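Local coordinates for protein HAT1-interacting factor 1 (Saccharomyces cerevisiae, PDB 4NQ0) that acts as a nuclear histone chaperone for H3 and H4 within the HAT-B acetyltransferase complex and takes part in chromatin assembly and telomere silencing, at residues K314-R319 and E324-R329; V238-G243 and I280-L285; R24-A29 and L58-L63. All coordinates share one frame; numbering follows the deposited sequence.

Contact 1: residues K314-R319 and E324-R329; sequences KHMTTR and ELQQAR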
loop_
_atom_site.group_PDB
_atom_site.type_symbol
_atom_site.label_atom_id
_atom_site.label_comp_id
_atom_site.label_asym_id
_atom_site.label_seq_id
_atom_site.Cartn_x
_atom_site.Cartn_y
_atom_site.Cartn_z
ATOM N N LYS A 314 6.563 -10.976 21.134
ATOM C CA LYS A 314 5.292 -11.220 21.814
ATOM C C LYS A 314 4.350 -12.066 20.964
ATOM O O LYS A 314 3.664 -12.951 21.472
ATOM C CB LYS A 314 4.609 -9.897 22.164
ATOM C CG LYS A 314 3.488 -10.017 23.196
ATOM C CD LYS A 314 2.474 -8.884 23.056
ATOM N N HIS A 315 4.314 -11.773 19.668
ATOM C CA HIS A 315 3.506 -12.531 18.722
ATOM C C HIS A 315 3.929 -14.012 18.660
ATOM O O HIS A 315 3.083 -14.908 18.553
ATOM C CB HIS A 315 3.602 -11.884 17.333
ATOM C CG HIS A 315 2.701 -12.499 16.315
ATOM N ND1 HIS A 315 1.336 -12.573 16.481
ATOM C CD2 HIS A 315 2.966 -13.066 15.115
ATOM C CE1 HIS A 315 0.799 -13.167 15.431
ATOM N NE2 HIS A 315 1.766 -13.472 14.585
ATOM N N MET A 316 5.236 -14.251 18.734
ATOM C CA MET A 316 5.791 -15.595 18.663
ATOM C C MET A 316 5.377 -16.470 19.845
ATOM O O MET A 316 5.247 -17.693 19.698
ATOM C CB MET A 316 7.321 -15.535 18.548
ATOM C CG MET A 316 7.819 -15.227 17.123
ATOM S SD MET A 316 7.228 -16.461 15.936
ATOM C CE MET A 316 7.845 -17.993 16.663
ATOM N N THR A 317 5.155 -15.846 21.001
ATOM C CA THR A 317 4.703 -16.571 22.180
ATOM C C THR A 317 3.296 -17.153 21.991
ATOM O O THR A 317 2.902 -18.034 22.744
ATOM C CB THR A 317 4.698 -15.695 23.446
ATOM O OG1 THR A 317 3.677 -14.699 23.331
ATOM C CG2 THR A 317 6.060 -15.032 23.676
ATOM N N THR A 318 2.546 -16.660 21.000
ATOM C CA THR A 318 1.230 -17.223 20.678
ATOM C C THR A 318 1.317 -18.422 19.719
ATOM O O THR A 318 0.289 -18.958 19.332
ATOM C CB THR A 318 0.284 -16.178 20.013
ATOM O OG1 THR A 318 0.753 -15.876 18.694
ATOM C CG2 THR A 318 0.190 -14.894 20.846
ATOM N N ARG A 319 2.531 -18.813 19.326
ATOM C CA ARG A 319 2.745 -19.947 18.418
ATOM C C ARG A 319 1.868 -19.818 17.158
ATOM O O ARG A 319 1.003 -20.655 16.909
ATOM C CB ARG A 319 2.473 -21.278 19.138
ATOM C CG ARG A 319 3.261 -21.465 20.416
ATOM C CD ARG A 319 2.996 -22.818 21.051
ATOM N NE ARG A 319 3.889 -23.048 22.175
ATOM C CZ ARG A 319 3.702 -22.592 23.412
ATOM N NH1 ARG A 319 4.602 -22.858 24.347
ATOM N NH2 ARG A 319 2.620 -21.885 23.725
ATOM N N GLU A 324 7.769 -19.762 11.045
ATOM C CA GLU A 324 9.061 -19.667 10.351
ATOM C C GLU A 324 9.240 -18.305 9.658
ATOM O O GLU A 324 10.334 -17.749 9.661
ATOM C CB GLU A 324 9.270 -20.818 9.354
ATOM C CG GLU A 324 8.091 -21.120 8.438
ATOM C CD GLU A 324 7.219 -22.274 8.938
ATOM O OE1 GLU A 324 7.744 -23.403 9.049
ATOM O OE2 GLU A 324 6.012 -22.049 9.206
ATOM N N LEU A 325 8.168 -17.775 9.081
ATOM C CA LEU A 325 8.196 -16.436 8.497
ATOM C C LEU A 325 8.470 -15.400 9.589
ATOM O O LEU A 325 9.324 -14.524 9.434
ATOM C CB LEU A 325 6.860 -16.115 7.834
ATOM C CG LEU A 325 6.742 -14.962 6.819
ATOM C CD1 LEU A 325 5.560 -14.105 7.197
ATOM C CD2 LEU A 325 8.002 -14.121 6.695
ATOM N N GLN A 326 7.743 -15.510 10.695
ATOM C CA GLN A 326 7.887 -14.560 11.789
ATOM C C GLN A 326 9.279 -14.680 12.422
ATOM O O GLN A 326 9.872 -13.677 12.804
ATOM C CB GLN A 326 6.795 -14.765 12.844
ATOM C CG GLN A 326 5.350 -14.733 12.318
ATOM C CD GLN A 326 4.951 -13.406 11.702
ATOM O OE1 GLN A 326 5.719 -12.441 11.705
ATOM N NE2 GLN A 326 3.733 -13.351 11.171
ATOM N N GLN A 327 9.798 -15.901 12.512
ATOM C CA GLN A 327 11.167 -16.123 12.987
ATOM C C GLN A 327 12.183 -15.470 12.049
ATOM O O GLN A 327 13.133 -14.844 12.511
ATOM C CB GLN A 327 11.473 -17.622 13.140
ATOM C CG GLN A 327 11.079 -18.218 14.510
ATOM C CD GLN A 327 11.042 -19.752 14.525
ATOM O OE1 GLN A 327 11.353 -20.411 13.524
ATOM N NE2 GLN A 327 10.654 -20.320 15.666
ATOM N N ALA A 328 11.977 -15.618 10.741
ATOM C CA ALA A 328 12.823 -14.970 9.736
ATOM C C ALA A 328 12.808 -13.444 9.905
ATOM O O ALA A 328 13.861 -12.819 9.979
ATOM C CB ALA A 328 12.382 -15.360 8.323
ATOM N N ARG A 329 11.615 -12.858 10.006
ATOM C CA ARG A 329 11.479 -11.405 10.225
ATOM C C ARG A 329 12.224 -10.934 11.472
ATOM O O ARG A 329 12.942 -9.920 11.455
ATOM C CB ARG A 329 10.008 -11.010 10.343
ATOM C CG ARG A 329 9.232 -11.081 9.036
ATOM C CD ARG A 329 7.753 -10.835 9.292
ATOM N NE ARG A 329 6.961 -10.829 8.065
ATOM C CZ ARG A 329 5.629 -10.830 8.022
ATOM N NH1 ARG A 329 4.905 -10.837 9.140
ATOM N NH2 ARG A 329 5.009 -10.826 6.849
#

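Contact 2: residues V238-G243 and I280-L285; sequences VYILMG and IQAEFL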
loop_
_atom_site.group_PDB
_atom_site.type_symbol
_atom_site.label_atom_id
_atom_site.label_comp_id
_atom_site.label_asym_id
_atom_site.label_seq_id
_atom_site.Cartn_x
_atom_site.Cartn_y
_atom_site.Cartn_z
ATOM N N VAL A 238 -3.577 -0.661 0.152
ATOM C CA VAL A 238 -3.072 0.209 -0.904
ATOM C C VAL A 238 -1.784 0.897 -0.469
ATOM O O VAL A 238 -0.835 1.019 -1.270
ATOM C CB VAL A 238 -4.107 1.250 -1.343
ATOM C CG1 VAL A 238 -3.462 2.310 -2.269
ATOM C CG2 VAL A 238 -5.282 0.545 -2.030
ATOM N N TYR A 239 -1.737 1.335 0.788
ATOM C CA TYR A 239 -0.547 2.019 1.300
ATOM C C TYR A 239 0.646 1.071 1.343
ATOM O O TYR A 239 1.762 1.481 1.021
ATOM C CB TYR A 239 -0.798 2.672 2.672
ATOM C CG TYR A 239 -1.455 4.036 2.600
ATOM C CD1 TYR A 239 -0.911 5.052 1.820
ATOM C CD2 TYR A 239 -2.603 4.320 3.329
ATOM C CE1 TYR A 239 -1.498 6.307 1.754
ATOM C CE2 TYR A 239 -3.201 5.566 3.268
ATOM C CZ TYR A 239 -2.650 6.549 2.479
ATOM O OH TYR A 239 -3.247 7.764 2.431
ATOM N N ILE A 240 0.424 -0.188 1.721
ATOM C CA ILE A 240 1.487 -1.196 1.671
ATOM C C ILE A 240 2.016 -1.351 0.243
ATOM O O ILE A 240 3.230 -1.375 0.023
ATOM C CB ILE A 240 1.035 -2.593 2.199
ATOM C CG1 ILE A 240 0.685 -2.556 3.699
ATOM C CG2 ILE A 240 2.124 -3.640 1.948
ATOM C CD1 ILE A 240 1.852 -2.197 4.638
ATOM N N LEU A 241 1.120 -1.451 -0.729
ATOM C CA LEU A 241 1.535 -1.573 -2.132
ATOM C C LEU A 241 2.315 -0.339 -2.582
ATOM O O LEU A 241 3.341 -0.464 -3.226
ATOM C CB LEU A 241 0.325 -1.753 -3.060
ATOM C CG LEU A 241 0.331 -2.893 -4.078
ATOM C CD1 LEU A 241 -0.900 -2.733 -5.006
ATOM C CD2 LEU A 241 1.623 -2.998 -4.906
ATOM N N MET A 242 1.813 0.848 -2.257
ATOM C CA MET A 242 2.540 2.082 -2.540
ATOM C C MET A 242 3.944 2.019 -1.944
ATOM O O MET A 242 4.918 2.320 -2.616
ATOM C CB MET A 242 1.806 3.289 -1.979
ATOM C CG MET A 242 0.595 3.696 -2.777
ATOM S SD MET A 242 -0.120 5.145 -2.017
ATOM C CE MET A 242 -1.290 5.629 -3.271
ATOM N N GLY A 243 4.037 1.571 -0.695
ATOM C CA GLY A 243 5.326 1.436 -0.039
ATOM C C GLY A 243 6.248 0.470 -0.752
ATOM O O GLY A 243 7.417 0.786 -0.995
ATOM N N ILE A 280 1.612 -6.735 12.015
ATOM C CA ILE A 280 2.968 -7.267 12.162
ATOM C C ILE A 280 3.750 -7.105 10.869
ATOM O O ILE A 280 4.906 -6.693 10.880
ATOM C CB ILE A 280 2.965 -8.775 12.549
ATOM C CG1 ILE A 280 2.335 -9.002 13.934
ATOM C CG2 ILE A 280 4.380 -9.338 12.527
ATOM C CD1 ILE A 280 3.056 -8.328 15.049
ATOM N N GLN A 281 3.119 -7.439 9.753
ATOM C CA GLN A 281 3.742 -7.260 8.443
ATOM C C GLN A 281 4.179 -5.805 8.188
ATOM O O GLN A 281 5.292 -5.559 7.734
ATOM C CB GLN A 281 2.784 -7.718 7.342
ATOM C CG GLN A 281 3.302 -7.431 5.942
ATOM C CD GLN A 281 2.371 -7.902 4.854
ATOM O OE1 GLN A 281 1.151 -7.736 4.935
ATOM N NE2 GLN A 281 2.949 -8.469 3.807
ATOM N N ALA A 282 3.295 -4.856 8.481
ATOM C CA ALA A 282 3.577 -3.427 8.289
ATOM C C ALA A 282 4.723 -2.924 9.195
ATOM O O ALA A 282 5.591 -2.158 8.754
ATOM C CB ALA A 282 2.319 -2.611 8.531
ATOM N N GLU A 283 4.730 -3.369 10.451
ATOM C CA GLU A 283 5.835 -3.054 11.362
ATOM C C GLU A 283 7.157 -3.538 10.810
ATOM O O GLU A 283 8.145 -2.816 10.865
ATOM C CB GLU A 283 5.630 -3.668 12.739
ATOM C CG GLU A 283 4.430 -3.131 13.505
ATOM C CD GLU A 283 4.707 -1.845 14.269
ATOM O OE1 GLU A 283 5.753 -1.196 14.014
ATOM O OE2 GLU A 283 3.851 -1.494 15.127
ATOM N N PHE A 284 7.188 -4.752 10.262
ATOM C CA PHE A 284 8.447 -5.283 9.714
ATOM C C PHE A 284 8.883 -4.521 8.467
ATOM O O PHE A 284 10.084 -4.238 8.283
ATOM C CB PHE A 284 8.338 -6.778 9.403
ATOM C CG PHE A 284 9.509 -7.317 8.626
ATOM C CD1 PHE A 284 10.727 -7.538 9.247
ATOM C CD2 PHE A 284 9.395 -7.576 7.272
ATOM C CE1 PHE A 284 11.821 -8.006 8.527
ATOM C CE2 PHE A 284 10.478 -8.056 6.541
ATOM C CZ PHE A 284 11.694 -8.270 7.174
ATOM N N LEU A 285 7.928 -4.201 7.594
ATOM C CA LEU A 285 8.264 -3.486 6.354
ATOM C C LEU A 285 8.845 -2.102 6.643
ATOM O O LEU A 285 9.768 -1.664 5.967
ATOM C CB LEU A 285 7.045 -3.398 5.426
ATOM C CG LEU A 285 6.571 -4.717 4.806
ATOM C CD1 LEU A 285 5.186 -4.548 4.158
ATOM C CD2 LEU A 285 7.572 -5.268 3.788
#

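Contact 3: residues R24-A29 and L58-L63; sequences RQVQIA and LPDPEL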
loop_
_atom_site.group_PDB
_atom_site.type_symbol
_atom_site.label_atom_id
_atom_site.label_comp_id
_atom_site.label_asym_id
_atom_site.label_seq_id
_atom_site.Cartn_x
_atom_site.Cartn_y
_atom_site.Cartn_z
ATOM N N ARG A 24 -17.173 -7.954 -14.459
ATOM C CA ARG A 24 -16.597 -9.112 -15.134
ATOM C C ARG A 24 -15.146 -8.831 -15.531
ATOM O O ARG A 24 -14.273 -9.681 -15.364
ATOM C CB ARG A 24 -17.424 -9.500 -16.354
ATOM C CG ARG A 24 -17.109 -10.907 -16.870
ATOM C CD ARG A 24 -17.892 -11.253 -18.130
ATOM N NE ARG A 24 -19.318 -10.971 -17.977
ATOM C CZ ARG A 24 -19.982 -9.985 -18.581
ATOM N NH1 ARG A 24 -21.283 -9.842 -18.351
ATOM N NH2 ARG A 24 -19.375 -9.143 -19.418
ATOM N N GLN A 25 -14.887 -7.626 -16.033
ATOM C CA GLN A 25 -13.529 -7.231 -16.435
ATOM C C GLN A 25 -12.524 -7.229 -15.271
ATOM O O GLN A 25 -11.377 -7.651 -15.440
ATOM C CB GLN A 25 -13.549 -5.861 -17.115
ATOM C CG GLN A 25 -14.344 -5.797 -18.429
ATOM C CD GLN A 25 -14.243 -7.073 -19.242
ATOM O OE1 GLN A 25 -13.156 -7.472 -19.690
ATOM N NE2 GLN A 25 -15.374 -7.728 -19.429
ATOM N N VAL A 26 -12.959 -6.753 -14.105
ATOM C CA VAL A 26 -12.164 -6.821 -12.875
ATOM C C VAL A 26 -11.783 -8.277 -12.552
ATOM O O VAL A 26 -10.626 -8.573 -12.285
ATOM C CB VAL A 26 -12.930 -6.198 -11.674
ATOM C CG1 VAL A 26 -12.309 -6.628 -10.328
ATOM C CG2 VAL A 26 -12.969 -4.688 -11.796
ATOM N N GLN A 27 -12.760 -9.182 -12.609
ATOM C CA GLN A 27 -12.511 -10.603 -12.347
ATOM C C GLN A 27 -11.533 -11.225 -13.348
ATOM O O GLN A 27 -10.653 -12.011 -12.966
ATOM C CB GLN A 27 -13.822 -11.397 -12.319
ATOM C CG GLN A 27 -14.670 -11.124 -11.077
ATOM C CD GLN A 27 -13.926 -11.408 -9.765
ATOM O OE1 GLN A 27 -13.469 -12.536 -9.511
ATOM N NE2 GLN A 27 -13.788 -10.368 -8.930
ATOM N N ILE A 28 -11.686 -10.870 -14.621
ATOM C CA ILE A 28 -10.772 -11.347 -15.650
ATOM C C ILE A 28 -9.367 -10.795 -15.399
ATOM O O ILE A 28 -8.388 -11.538 -15.452
ATOM C CB ILE A 28 -11.258 -10.958 -17.063
ATOM C CG1 ILE A 28 -12.531 -11.725 -17.424
ATOM C CG2 ILE A 28 -10.202 -11.258 -18.104
ATOM C CD1 ILE A 28 -13.216 -11.192 -18.666
ATOM N N ALA A 29 -9.278 -9.496 -15.115
ATOM C CA ALA A 29 -8.003 -8.836 -14.878
ATOM C C ALA A 29 -7.323 -9.413 -13.635
ATOM O O ALA A 29 -6.122 -9.641 -13.636
ATOM C CB ALA A 29 -8.202 -7.335 -14.719
ATOM N N LEU A 58 -18.855 5.863 -10.788
ATOM C CA LEU A 58 -17.506 5.715 -10.257
ATOM C C LEU A 58 -16.974 4.330 -10.573
ATOM O O LEU A 58 -17.628 3.343 -10.271
ATOM C CB LEU A 58 -17.503 5.950 -8.748
ATOM C CG LEU A 58 -17.157 7.364 -8.259
ATOM C CD1 LEU A 58 -17.413 8.421 -9.330
ATOM C CD2 LEU A 58 -17.920 7.677 -6.968
ATOM N N PRO A 59 -15.775 4.247 -11.173
ATOM C CA PRO A 59 -15.234 2.946 -11.511
ATOM C C PRO A 59 -14.796 2.171 -10.278
ATOM O O PRO A 59 -14.585 2.756 -9.211
ATOM C CB PRO A 59 -14.033 3.284 -12.386
ATOM C CG PRO A 59 -13.613 4.574 -11.947
ATOM C CD PRO A 59 -14.838 5.323 -11.519
ATOM N N ASP A 60 -14.687 0.860 -10.437
ATOM C CA ASP A 60 -14.284 -0.033 -9.363
ATOM C C ASP A 60 -12.824 0.267 -9.026
ATOM O O ASP A 60 -11.988 0.273 -9.916
ATOM C CB ASP A 60 -14.455 -1.480 -9.834
ATOM C CG ASP A 60 -14.278 -2.502 -8.716
ATOM O OD1 ASP A 60 -13.397 -2.316 -7.854
ATOM O OD2 ASP A 60 -15.035 -3.507 -8.709
ATOM N N PRO A 61 -12.517 0.540 -7.744
ATOM C CA PRO A 61 -11.114 0.790 -7.369
ATOM C C PRO A 61 -10.165 -0.363 -7.721
ATOM O O PRO A 61 -8.971 -0.133 -7.926
ATOM C CB PRO A 61 -11.168 1.002 -5.853
ATOM C CG PRO A 61 -12.577 0.682 -5.431
ATOM C CD PRO A 61 -13.447 0.687 -6.611
ATOM N N GLU A 62 -10.680 -1.592 -7.785
ATOM C CA GLU A 62 -9.866 -2.731 -8.222
ATOM C C GLU A 62 -9.279 -2.581 -9.621
ATOM O O GLU A 62 -8.224 -3.135 -9.897
ATOM C CB GLU A 62 -10.676 -4.018 -8.183
ATOM C CG GLU A 62 -11.131 -4.432 -6.820
ATOM C CD GLU A 62 -10.289 -5.546 -6.278
ATOM O OE1 GLU A 62 -10.743 -6.711 -6.372
ATOM O OE2 GLU A 62 -9.162 -5.262 -5.794
ATOM N N LEU A 63 -9.956 -1.850 -10.513
ATOM C CA LEU A 63 -9.396 -1.575 -11.832
ATOM C C LEU A 63 -8.076 -0.823 -11.706
ATOM O O LEU A 63 -7.134 -1.086 -12.447
ATOM C CB LEU A 63 -10.369 -0.779 -12.706
ATOM C CG LEU A 63 -11.604 -1.556 -13.189
ATOM C CD1 LEU A 63 -12.656 -0.610 -13.702
ATOM C CD2 LEU A 63 -11.240 -2.579 -14.253
#

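Contact 1: residues K314-R319 and E324-R329
Met316 and Gln326 mark the closest approach of the two backbones, with their CA atoms 7.3 Å apart. Helix 298-316 is running out here: Met316 to Arg319 forms a type I beta turn, Arg319 N bonding to Met316 O at 3.0 Å, and Arg319 is the first residue to leave helical angles, with positive phi. The chain then doubles back into helix 323-344, to which residues 324-329 belong.

The side chains meet without a hydrogen bond between the segments. Met316 supplies the flexible thioether. Bent at both chi2 and chi3, its chain lays SD against Gln326 CB at 3.6 Å and carries CE on to the Gln327 side chain, where the methyl sits 3.8 Å from NE2. Gln327 is extended beyond CG and meets the methionine at about a right angle, its CG and amide forming the outer, solvent-facing margin. The chain reversal sets two helices antiparallel, as between successive helices of a TPR-type array; residues 314-319 fall in a predicted TPR repeat, and both segments lie in the region that interacts with H2A-H2B.

On the inner side, His315 brings its imidazole to the Gln326 amide. With CG anti to the backbone N (chi1 -174°), the ring is directed at the opposite helix; NE2 lies 3.9 Å from Gln326 NE2, and the ring and amide planes stand 85° apart, a van der Waals approach. Glutamine suits this buried place because its aliphatic stem can pack while OE1 accepts a weak bond from Arg329 NH1, 3.1 Å away. An alanine here would keep the CB contact with sulfur but would probably leave Arg329 without this acceptor and open a gap beside the imidazole. His315 also touches Thr276 of helix 273-290.

Contact 2: residues V238-G243 and I280-L285
Ile240 projects from helix 229-248 onto Ala282 and Leu285 of helix 273-290, an entirely buried apolar contact within the stacked helices of this TPR-type fold. Residues 238-243 lie in a predicted TPR repeat. The CA atoms of Ile240 and Ala282 come to 7.3 Å. Alanine suits this spot, since its lone methyl can be met directly by the isoleucine's tip while the helices remain near each other.

The interaction between the segments is purely van der Waals. Beta-branched Ile240 uses both arms: with CG1 anti to the carbonyl carbon (chi1 -65°), that arm carries CD1 to Ala282 and also up to Leu285, while CG2, anti to the backbone N, meets Leu285 alone. Leu285 crosses the isoleucine at about a right angle, offering a single methyl. Helix 252-266 takes part as well, Ala262 and Tyr266 packing on Ile240, so that one isoleucine joins three helices.

The polar groups of Glu283 and Tyr239 find their partners outside the two segments. Glu283, buried, is paired through OE1 with Arg304 in a salt bridge and through OE2 with His307 in a hydrogen bond, which ties helix 273-290 to helix 298-316. Tyr239 sends its hydroxyl to Asp180 and sets its ring against that of His258.

At the centre, Ile240 CD1 meets Ala282 CB at 3.9 Å, and Leu285 CD1 lies 3.9 Å from Ile240 CG2 and 4.1 Å from Ile240 CD1.

Contact 3: residues R24-A29 and L58-L63
Val26 and Leu63 bring the backbones closest, CA to CA 6.0 Å, where helix 14-34 passes the beginning of helix 61-77. Val26 carries the contact, and its two methyls divide the work. CG1, anti to the backbone N (chi1 163°), rests on Glu62 CB at 3.8 Å, whereas CG2 packs on Leu63, with CD2 3.7 Å away, and also lies against the Asp60 carboxylate, 3.9 Å from OD2. Both Glu62 and Leu63 cross the valine at about a right angle. A short, beta-branched side chain suits so close an approach of backbones, for it fills the space with two methyls and has no long chain to accommodate.

Asp60 is the N-cap of helix 61-77. Its OD1 accepts from Glu62 N at 2.8 Å, met on the anti side of the carboxylate and 30° out of its plane; Asp60 O takes Leu63 N as well. Pro61 suits the first turn, where its missing N-H costs no helical bond. Helix 38-51 fills the interval between these two helices in the chain, and its Leu49 packs on Leu63, consistent with a stack of helices of TPR type, in which a helix packs on the next but one in the chain.

Glu62 shows how one side chain serves two ends. Its CB belongs to the apolar patch, and beyond it the chain bends at chi2 so that OE1 forms a salt bridge with Lys30, one turn after Val26 on helix 14-34. On the same helix, Gln25 OE1 is bonded to Arg44 of helix 38-51.

How the contacts relate
Along the chain the contacts come in series: contact 3 closes first, then contact 2, then contact 1. Contact 2 lies near the middle of the chain, 23 Å between centres from contact 3 and 18 Å from contact 1, while the outer two are 36 Å apart. Contacts 2 and 3 do not touch, their nearest atoms being about 7 Å apart. Contacts 1 and 2 do: Gln326 OE1 packs on Ile280 CG2 at 3.5 Å, and Arg329 reaches Ile280, Gln281 and Phe284, so helix 273-290 links them. Together they sample a helical scaffold without strands, whose later part, including 280-285 and contact 1, binds H2A-H2B.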